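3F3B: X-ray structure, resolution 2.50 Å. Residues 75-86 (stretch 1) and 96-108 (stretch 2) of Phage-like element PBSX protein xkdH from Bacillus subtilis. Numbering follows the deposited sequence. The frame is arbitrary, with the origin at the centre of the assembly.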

ATOM      1  N   HIS A  75       1.352   3.708 -10.907  1.00 15.43           N
ATOM      2  CA  HIS A  75       0.452   4.495 -11.746  1.00 15.74           C
ATOM      3  C   HIS A  75      -0.871   3.737 -11.781  1.00 16.29           C
ATOM      4  O   HIS A  75      -0.909   2.578 -12.194  1.00 15.64           O
ATOM      5  CB  HIS A  75       1.013   4.624 -13.157  1.00 17.22           C
ATOM      6  CG  HIS A  75       2.379   5.229 -13.208  1.00 18.73           C
ATOM      7  ND1 HIS A  75       3.466   4.661 -12.580  1.00 19.75           N
ATOM      8  CD2 HIS A  75       2.837   6.349 -13.816  1.00 16.28           C
ATOM      9  CE1 HIS A  75       4.537   5.404 -12.802  1.00 17.17           C
ATOM     10  NE2 HIS A  75       4.182   6.433 -13.549  1.00 15.15           N
ATOM     11  N   PHE A  76      -1.940   4.398 -11.340  1.00 16.31           N
ATOM     12  CA  PHE A  76      -3.276   3.813 -11.266  1.00 16.78           C
ATOM     13  C   PHE A  76      -4.266   4.562 -12.136  1.00 20.38           C
ATOM     14  O   PHE A  76      -4.081   5.746 -12.431  1.00 19.54           O
ATOM     15  CB  PHE A  76      -3.830   3.914  -9.850  1.00 15.37           C
ATOM     16  CG  PHE A  76      -3.166   3.029  -8.844  1.00 15.15           C
ATOM     17  CD1 PHE A  76      -3.433   1.670  -8.813  1.00 10.47           C
ATOM     18  CD2 PHE A  76      -2.365   3.580  -7.843  1.00 14.93           C
ATOM     19  CE1 PHE A  76      -2.930   0.880  -7.800  1.00 10.87           C
ATOM     20  CE2 PHE A  76      -1.857   2.792  -6.822  1.00 12.83           C
ATOM     21  CZ  PHE A  76      -2.142   1.441  -6.800  1.00 12.08           C
ATOM     22  N   PRO A  77      -5.359   3.887 -12.528  1.00 22.77           N
ATOM     23  CA  PRO A  77      -6.378   4.534 -13.356  1.00 23.43           C
ATOM     24  C   PRO A  77      -7.002   5.587 -12.455  1.00 22.99           C
ATOM     25  O   PRO A  77      -7.065   5.401 -11.243  1.00 23.04           O
ATOM     26  CB  PRO A  77      -7.362   3.405 -13.653  1.00 23.84           C
ATOM     27  CG  PRO A  77      -6.551   2.157 -13.484  1.00 24.49           C
ATOM     28  CD  PRO A  77      -5.702   2.477 -12.283  1.00 23.97           C
ATOM     29  N   LEU A  78      -7.468   6.679 -13.041  1.00 24.33           N
ATOM     30  CA  LEU A  78      -8.075   7.755 -12.270  1.00 26.10           C
ATOM     31  C   LEU A  78      -9.344   7.297 -11.537  1.00 25.18           C
ATOM     32  O   LEU A  78      -9.666   7.798 -10.459  1.00 25.11           O
ATOM     33  CB  LEU A  78      -8.397   8.934 -13.195  1.00 28.48           C
ATOM     34  CG  LEU A  78      -8.279  10.319 -12.557  1.00 29.80           C
ATOM     35  CD1 LEU A  78      -6.844  10.543 -12.103  1.00 30.96           C
ATOM     36  CD2 LEU A  78      -8.679  11.379 -13.563  1.00 32.90           C
ATOM     37  N   SER A  79     -10.053   6.338 -12.122  1.00 24.40           N
ATOM     38  CA  SER A  79     -11.277   5.816 -11.527  1.00 25.39           C
ATOM     39  C   SER A  79     -11.015   5.034 -10.242  1.00 25.36           C
ATOM     40  O   SER A  79     -11.939   4.766  -9.470  1.00 25.95           O
ATOM     41  CB  SER A  79     -11.999   4.910 -12.526  1.00 26.63           C
ATOM     42  OG  SER A  79     -11.181   3.800 -12.865  1.00 29.50           O
ATOM     43  N   ALA A  80      -9.763   4.661 -10.015  1.00 24.23           N
ATOM     44  CA  ALA A  80      -9.402   3.907  -8.818  1.00 23.75           C
ATOM     45  C   ALA A  80      -9.411   4.762  -7.540  1.00 23.20           C
ATOM     46  O   ALA A  80      -9.065   5.939  -7.570  1.00 22.02           O
ATOM     47  CB  ALA A  80      -8.030   3.271  -9.009  1.00 24.76           C
ATOM     48  N   ASP A  81      -9.809   4.149  -6.424  1.00 22.66           N
ATOM     49  CA  ASP A  81      -9.863   4.814  -5.113  1.00 22.94           C
ATOM     50  C   ASP A  81      -8.500   4.615  -4.449  1.00 21.23           C
ATOM     51  O   ASP A  81      -8.238   3.569  -3.853  1.00 21.31           O
ATOM     52  CB  ASP A  81     -10.953   4.172  -4.247  1.00 23.16           C
ATOM     53  CG  ASP A  81     -11.200   4.918  -2.936  1.00 24.20           C
ATOM     54  OD1 ASP A  81     -10.237   5.389  -2.292  1.00 25.82           O
ATOM     55  OD2 ASP A  81     -12.378   5.016  -2.530  1.00 26.21           O
ATOM     56  N   ILE A  82      -7.637   5.618  -4.559  1.00 20.21           N
ATOM     57  CA  ILE A  82      -6.293   5.546  -3.992  1.00 18.03           C
ATOM     58  C   ILE A  82      -6.165   6.458  -2.782  1.00 18.12           C
ATOM     59  O   ILE A  82      -6.507   7.637  -2.849  1.00 17.09           O
ATOM     60  CB  ILE A  82      -5.233   5.968  -5.032  1.00 17.71           C
ATOM     61  CG1 ILE A  82      -5.400   5.148  -6.323  1.00 17.64           C
ATOM     62  CG2 ILE A  82      -3.844   5.818  -4.444  1.00 15.47           C
ATOM     63  CD1 ILE A  82      -5.288   3.650  -6.148  1.00 16.52           C
ATOM     64  N   ARG A  83      -5.669   5.907  -1.681  1.00 18.73           N
ATOM     65  CA  ARG A  83      -5.496   6.666  -0.445  1.00 19.21           C
ATOM     66  C   ARG A  83      -4.118   6.379   0.133  1.00 20.48           C
ATOM     67  O   ARG A  83      -3.618   5.271   0.019  1.00 20.98           O
ATOM     68  CB  ARG A  83      -6.555   6.260   0.580  1.00 17.11           C
ATOM     69  CG  ARG A  83      -7.974   6.336   0.074  1.00 17.55           C
ATOM     70  CD  ARG A  83      -8.940   5.752   1.092  1.00 16.50           C
ATOM     71  NE  ARG A  83     -10.243   5.495   0.490  1.00 16.72           N
ATOM     72  CZ  ARG A  83     -11.265   4.929   1.123  1.00 16.73           C
ATOM     73  NH1 ARG A  83     -11.141   4.557   2.390  1.00 17.98           N
ATOM     74  NH2 ARG A  83     -12.406   4.715   0.479  1.00 17.82           N
ATOM     75  N   VAL A  84      -3.495   7.369   0.756  1.00 24.06           N
ATOM     76  CA  VAL A  84      -2.184   7.121   1.329  1.00 24.21           C
ATOM     77  C   VAL A  84      -2.355   6.190   2.529  1.00 22.06           C
ATOM     78  O   VAL A  84      -3.397   6.184   3.192  1.00 19.06           O
ATOM     79  CB  VAL A  84      -1.475   8.436   1.733  1.00 27.02           C
ATOM     80  CG1 VAL A  84      -0.247   8.139   2.564  1.00 26.26           C
ATOM     81  CG2 VAL A  84      -1.059   9.192   0.476  1.00 28.05           C
ATOM     82  N   ASN A  85      -1.324   5.388   2.775  1.00 20.21           N
ATOM     83  CA  ASN A  85      -1.316   4.411   3.848  1.00 18.94           C
ATOM     84  C   ASN A  85      -2.126   3.204   3.409  1.00 18.02           C
ATOM     85  O   ASN A  85      -2.418   2.312   4.206  1.00 18.00           O
ATOM     86  CB  ASN A  85      -1.867   5.007   5.142  1.00 20.86           C
ATOM     87  CG  ASN A  85      -0.967   6.083   5.703  1.00 22.41           C
ATOM     88  OD1 ASN A  85       0.223   5.862   5.917  1.00 20.46           O
ATOM     89  ND2 ASN A  85      -1.529   7.263   5.940  1.00 26.57           N
ATOM     90  N   ASP A  86      -2.495   3.183   2.132  1.00 15.22           N
ATOM     91  CA  ASP A  86      -3.217   2.047   1.583  1.00 15.79           C
ATOM     92  C   ASP A  86      -2.225   0.904   1.575  1.00 16.70           C
ATOM     93  O   ASP A  86      -1.019   1.136   1.444  1.00 17.60           O
ATOM     94  CB  ASP A  86      -3.607   2.276   0.123  1.00 15.15           C
ATOM     95  CG  ASP A  86      -4.964   2.881  -0.034  1.00 17.55           C
ATOM     96  OD1 ASP A  86      -5.661   3.054   0.994  1.00 16.79           O
ATOM     97  OD2 ASP A  86      -5.326   3.179  -1.194  1.00 12.27           O
ATOM     98  N   ILE A  96       3.018  -0.309   1.064  1.00 20.91           N
ATOM     99  CA  ILE A  96       2.224   0.762   1.638  1.00 20.29           C
ATOM    100  C   ILE A  96       2.450   2.009   0.805  1.00 21.13           C
ATOM    101  O   ILE A  96       3.581   2.297   0.428  1.00 19.48           O
ATOM    102  CB  ILE A  96       2.639   1.074   3.089  1.00 18.35           C
ATOM    103  CG1 ILE A  96       2.589  -0.203   3.929  1.00 17.89           C
ATOM    104  CG2 ILE A  96       1.696   2.125   3.684  1.00 18.58           C
ATOM    105  CD1 ILE A  96       1.244  -0.915   3.866  1.00 16.24           C
ATOM    106  N   LEU A  97       1.377   2.731   0.497  1.00 21.05           N
ATOM    107  CA  LEU A  97       1.504   3.969  -0.267  1.00 22.89           C
ATOM    108  C   LEU A  97       1.996   5.028   0.722  1.00 25.28           C
ATOM    109  O   LEU A  97       1.306   5.361   1.677  1.00 24.83           O
ATOM    110  CB  LEU A  97       0.154   4.350  -0.877  1.00 19.42           C
ATOM    111  CG  LEU A  97      -0.487   3.192  -1.655  1.00 17.03           C
ATOM    112  CD1 LEU A  97      -1.680   3.702  -2.439  1.00 12.97           C
ATOM    113  CD2 LEU A  97       0.530   2.555  -2.601  1.00 13.78           C
ATOM    114  N   LYS A  98       3.195   5.555   0.494  1.00 30.03           N
ATOM    115  CA  LYS A  98       3.775   6.518   1.423  1.00 35.57           C
ATOM    116  C   LYS A  98       3.621   7.982   1.077  1.00 36.59           C
ATOM    117  O   LYS A  98       2.703   8.649   1.555  1.00 36.93           O
ATOM    118  CB  LYS A  98       5.262   6.212   1.628  1.00 37.64           C
ATOM    119  CG  LYS A  98       5.553   4.738   1.902  1.00 41.43           C
ATOM    120  CD  LYS A  98       4.720   4.180   3.052  1.00 44.03           C
ATOM    121  CE  LYS A  98       5.143   4.746   4.401  1.00 46.21           C
ATOM    122  NZ  LYS A  98       4.356   4.153   5.521  1.00 47.20           N
ATOM    123  N   LEU A  99       4.542   8.495   0.272  1.00 38.45           N
ATOM    124  CA  LEU A  99       4.494   9.899  -0.109  1.00 38.61           C
ATOM    125  C   LEU A  99       3.121  10.233  -0.681  1.00 37.74           C
ATOM    126  O   LEU A  99       2.346   9.330  -1.015  1.00 36.99           O
ATOM    127  CB  LEU A  99       5.595  10.209  -1.131  1.00 39.80           C
ATOM    128  CG  LEU A  99       7.036  10.097  -0.619  1.00 41.62           C
ATOM    129  CD1 LEU A  99       7.155  10.852   0.707  1.00 41.21           C
ATOM    130  CD2 LEU A  99       7.423   8.638  -0.428  1.00 42.42           C
ATOM    131  N   PRO A 100       2.797  11.534  -0.782  1.00 34.53           N
ATOM    132  CA  PRO A 100       1.514  12.000  -1.314  1.00 32.45           C
ATOM    133  C   PRO A 100       1.300  11.503  -2.732  1.00 31.05           C
ATOM    134  O   PRO A 100       2.267  11.222  -3.445  1.00 30.30           O
ATOM    135  CB  PRO A 100       1.656  13.518  -1.269  1.00 32.25           C
ATOM    136  CG  PRO A 100       2.545  13.731  -0.108  1.00 34.14           C
ATOM    137  CD  PRO A 100       3.598  12.671  -0.306  1.00 34.65           C
ATOM    138  N   LYS A 101       0.038  11.389  -3.133  1.00 28.22           N
ATOM    139  CA  LYS A 101      -0.285  10.953  -4.481  1.00 27.60           C
ATOM    140  C   LYS A 101      -0.565  12.199  -5.308  1.00 26.88           C
ATOM    141  O   LYS A 101      -0.661  13.299  -4.769  1.00 25.75           O
ATOM    142  CB  LYS A 101      -1.522  10.051  -4.485  1.00 25.69           C
ATOM    143  CG  LYS A 101      -2.811  10.750  -4.108  1.00 22.93           C
ATOM    144  CD  LYS A 101      -4.027   9.880  -4.395  1.00 21.28           C
ATOM    145  CE  LYS A 101      -5.322  10.625  -4.052  1.00 19.10           C
ATOM    146  NZ  LYS A 101      -6.551   9.904  -4.510  1.00 16.76           N
ATOM    147  N   ARG A 102      -0.690  12.032  -6.617  1.00 27.96           N
ATOM    148  CA  ARG A 102      -0.973  13.167  -7.488  1.00 29.27           C
ATOM    149  C   ARG A 102      -1.409  12.709  -8.865  1.00 28.16           C
ATOM    150  O   ARG A 102      -1.241  11.545  -9.225  1.00 26.81           O
ATOM    151  CB  ARG A 102       0.248  14.084  -7.600  1.00 31.05           C
ATOM    152  CG  ARG A 102       1.452  13.500  -8.314  1.00 34.68           C
ATOM    153  CD  ARG A 102       2.711  14.263  -7.894  1.00 38.70           C
ATOM    154  NE  ARG A 102       3.879  13.963  -8.719  1.00 42.99           N
ATOM    155  CZ  ARG A 102       4.139  14.541  -9.888  1.00 43.72           C
ATOM    156  NH1 ARG A 102       3.311  15.460 -10.376  1.00 43.56           N
ATOM    157  NH2 ARG A 102       5.230  14.205 -10.566  1.00 42.65           N
ATOM    158  N   ILE A 103      -1.980  13.638  -9.623  1.00 27.62           N
ATOM    159  CA  ILE A 103      -2.468  13.356 -10.962  1.00 27.80           C
ATOM    160  C   ILE A 103      -1.515  13.834 -12.051  1.00 29.54           C
ATOM    161  O   ILE A 103      -1.092  14.990 -12.070  1.00 29.24           O
ATOM    162  CB  ILE A 103      -3.832  14.017 -11.182  1.00 26.94           C
ATOM    163  CG1 ILE A 103      -4.823  13.491 -10.147  1.00 28.06           C
ATOM    164  CG2 ILE A 103      -4.329  13.747 -12.588  1.00 24.64           C
ATOM    165  CD1 ILE A 103      -6.095  14.291 -10.065  1.00 29.30           C
ATOM    166  N   ARG A 104      -1.177  12.918 -12.949  1.00 32.49           N
ATOM    167  CA  ARG A 104      -0.307  13.208 -14.078  1.00 34.76           C
ATOM    168  C   ARG A 104      -0.672  12.197 -15.161  1.00 34.27           C
ATOM    169  O   ARG A 104      -0.769  10.995 -14.896  1.00 32.50           O
ATOM    170  CB  ARG A 104       1.170  13.065 -13.693  1.00 37.88           C
ATOM    171  CG  ARG A 104       2.086  14.001 -14.478  1.00 45.29           C
ATOM    172  CD  ARG A 104       3.564  13.612 -14.402  1.00 49.60           C
ATOM    173  NE  ARG A 104       3.818  12.316 -15.032  1.00 52.49           N
ATOM    174  CZ  ARG A 104       5.028  11.822 -15.278  1.00 53.73           C
ATOM    175  NH1 ARG A 104       6.107  12.517 -14.956  1.00 53.75           N
ATOM    176  NH2 ARG A 104       5.158  10.625 -15.832  1.00 54.29           N
ATOM    177  N   HIS A 105      -0.898  12.693 -16.372  1.00 34.96           N
ATOM    178  CA  HIS A 105      -1.260  11.842 -17.501  1.00 36.14           C
ATOM    179  C   HIS A 105      -2.544  11.078 -17.235  1.00 35.58           C
ATOM    180  O   HIS A 105      -2.661   9.914 -17.611  1.00 35.43           O
ATOM    181  CB  HIS A 105      -0.134  10.850 -17.804  1.00 38.05           C
ATOM    182  CG  HIS A 105       1.143  11.501 -18.234  1.00 40.44           C
ATOM    183  ND1 HIS A 105       2.361  10.858 -18.178  1.00 43.32           N
ATOM    184  CD2 HIS A 105       1.392  12.736 -18.729  1.00 40.81           C
ATOM    185  CE1 HIS A 105       3.306  11.671 -18.619  1.00 43.49           C
ATOM    186  NE2 HIS A 105       2.744  12.817 -18.959  1.00 41.24           N
ATOM    187  N   HIS A 106      -3.495  11.732 -16.576  1.00 34.57           N
ATOM    188  CA  HIS A 106      -4.793  11.133 -16.275  1.00 35.38           C
ATOM    189  C   HIS A 106      -4.694   9.900 -15.373  1.00 32.67           C
ATOM    190  O   HIS A 106      -5.577   9.041 -15.379  1.00 32.83           O
ATOM    191  CB  HIS A 106      -5.495  10.767 -17.590  1.00 40.32           C
ATOM    192  CG  HIS A 106      -6.964  10.510 -17.449  1.00 45.57           C
ATOM    193  ND1 HIS A 106      -7.851  11.472 -17.010  1.00 47.99           N
ATOM    194  CD2 HIS A 106      -7.709   9.415 -17.733  1.00 46.77           C
ATOM    195  CE1 HIS A 106      -9.078  10.982 -17.036  1.00 49.09           C
ATOM    196  NE2 HIS A 106      -9.020   9.736 -17.471  1.00 49.05           N
ATOM    197  N   HIS A 107      -3.628   9.821 -14.588  1.00 28.77           N
ATOM    198  CA  HIS A 107      -3.432   8.686 -13.695  1.00 26.08           C
ATOM    199  C   HIS A 107      -3.118   9.143 -12.278  1.00 25.75           C
ATOM    200  O   HIS A 107      -2.658  10.272 -12.073  1.00 25.23           O
ATOM    201  CB  HIS A 107      -2.254   7.836 -14.174  1.00 24.89           C
ATOM    202  CG  HIS A 107      -2.419   7.282 -15.552  1.00 25.22           C
ATOM    203  ND1 HIS A 107      -1.350   7.038 -16.384  1.00 24.40           N
ATOM    204  CD2 HIS A 107      -3.524   6.903 -16.236  1.00 25.09           C
ATOM    205  CE1 HIS A 107      -1.789   6.534 -17.524  1.00 25.43           C
ATOM    206  NE2 HIS A 107      -3.104   6.442 -17.459  1.00 24.74           N
ATOM    207  N   TRP A 108      -3.376   8.278 -11.299  1.00 21.47           N
ATOM    208  CA  TRP A 108      -3.007   8.608  -9.931  1.00 19.98           C
ATOM    209  C   TRP A 108      -1.579   8.103  -9.847  1.00 18.81           C
ATOM    210  O   TRP A 108      -1.293   6.972 -10.241  1.00 18.48           O
ATOM    211  CB  TRP A 108      -3.846   7.854  -8.887  1.00 18.68           C
ATOM    212  CG  TRP A 108      -5.255   8.343  -8.735  1.00 17.42           C
ATOM    213  CD1 TRP A 108      -6.391   7.690  -9.109  1.00 15.08           C
ATOM    214  CD2 TRP A 108      -5.675   9.603  -8.198  1.00 16.12           C
ATOM    215  NE1 TRP A 108      -7.495   8.464  -8.843  1.00 17.73           N
ATOM    216  CE2 TRP A 108      -7.087   9.645  -8.284  1.00 15.57           C
ATOM    217  CE3 TRP A 108      -4.996  10.705  -7.656  1.00 15.02           C
ATOM    218  CZ2 TRP A 108      -7.838  10.747  -7.844  1.00 13.32           C
ATOM    219  CZ3 TRP A 108      -5.751  11.812  -7.215  1.00 15.89           C
ATOM    220  CH2 TRP A 108      -7.155  11.817  -7.317  1.00 12.37           C
TER

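Backbone hydrogen bonds tie the two stretches together at both ends. At one end, F76 and W108 form an antiparallel hydrogen-bonded pair. F76 N donates to W108 O at 2.9 Å, and W108 N donates to F76 O, also at 2.9 Å. The CA of H75 adds a CA-H...O contact to W108 O at 3.4 Å. At the other end, N85 N donates to L97 O at 2.9 Å, and L97 N donates to D86 O at 3.0 Å. The CA of I96 lies 3.3 Å from D86 O, in a second CA-H...O contact.

Two side chains of stretch 2 bond to carbonyls of the loop between these ends. W108 NE1 donates to L78 O at 2.8 Å. L78 lies within the type I turn from P77 to A80, which is closed by A80 N to P77 O at 3.1 Å. K101 NZ donates to I82 O at 2.8 Å. The lysine suits this place because its CB points toward stretch 1 and its chain is extended beyond chi1 (p, then t, t, t), so the amino group reaches the carbonyl.

Apolar packing fills the space between the polar links. F76 and W108 project to the same face of the sheet, and their CB atoms are 4.1 Å apart. L78 CD1 sits over the five-membered ring of W108, 3.9 Å from its centroid and 11° off the ring normal, a CH-pi contact. L78 also reaches I103, with CD1 to CG1 at 4.1 Å, and its CB lies over one face of the H106 ring. The broad indole thus offers a flat apolar surface as well as a donor.

I82 is buried and points toward stretch 2. Its CG1 is 3.9 Å from W108 CD1, and its CG2 is 3.6 Å from L97 CD1. L97, also buried, points back toward stretch 1. Its CD1 lies 4.5 Å from F76 CE2 and 3.5 Å from D86 CB. V84 packs against backbone, with CG1 3.3 Å from L97 O and 3.2 Å from K98 O. Together the stretches bury 971 Å², counting both sides.

Polar side chains within stretch 1 brace its loop. D81 and R83 form a salt bridge, with R83 NE donating to D81 OD1 at 2.8 Å and R83 NH2 to D81 OD2 at 3.0 Å. D86 OD2 accepts from R83 N at 2.8 Å, across the type II turn from R83 to D86. A carboxylate suits this position as an acceptor, and D86 OD1 is hydrogen-bonded elsewhere in the structure.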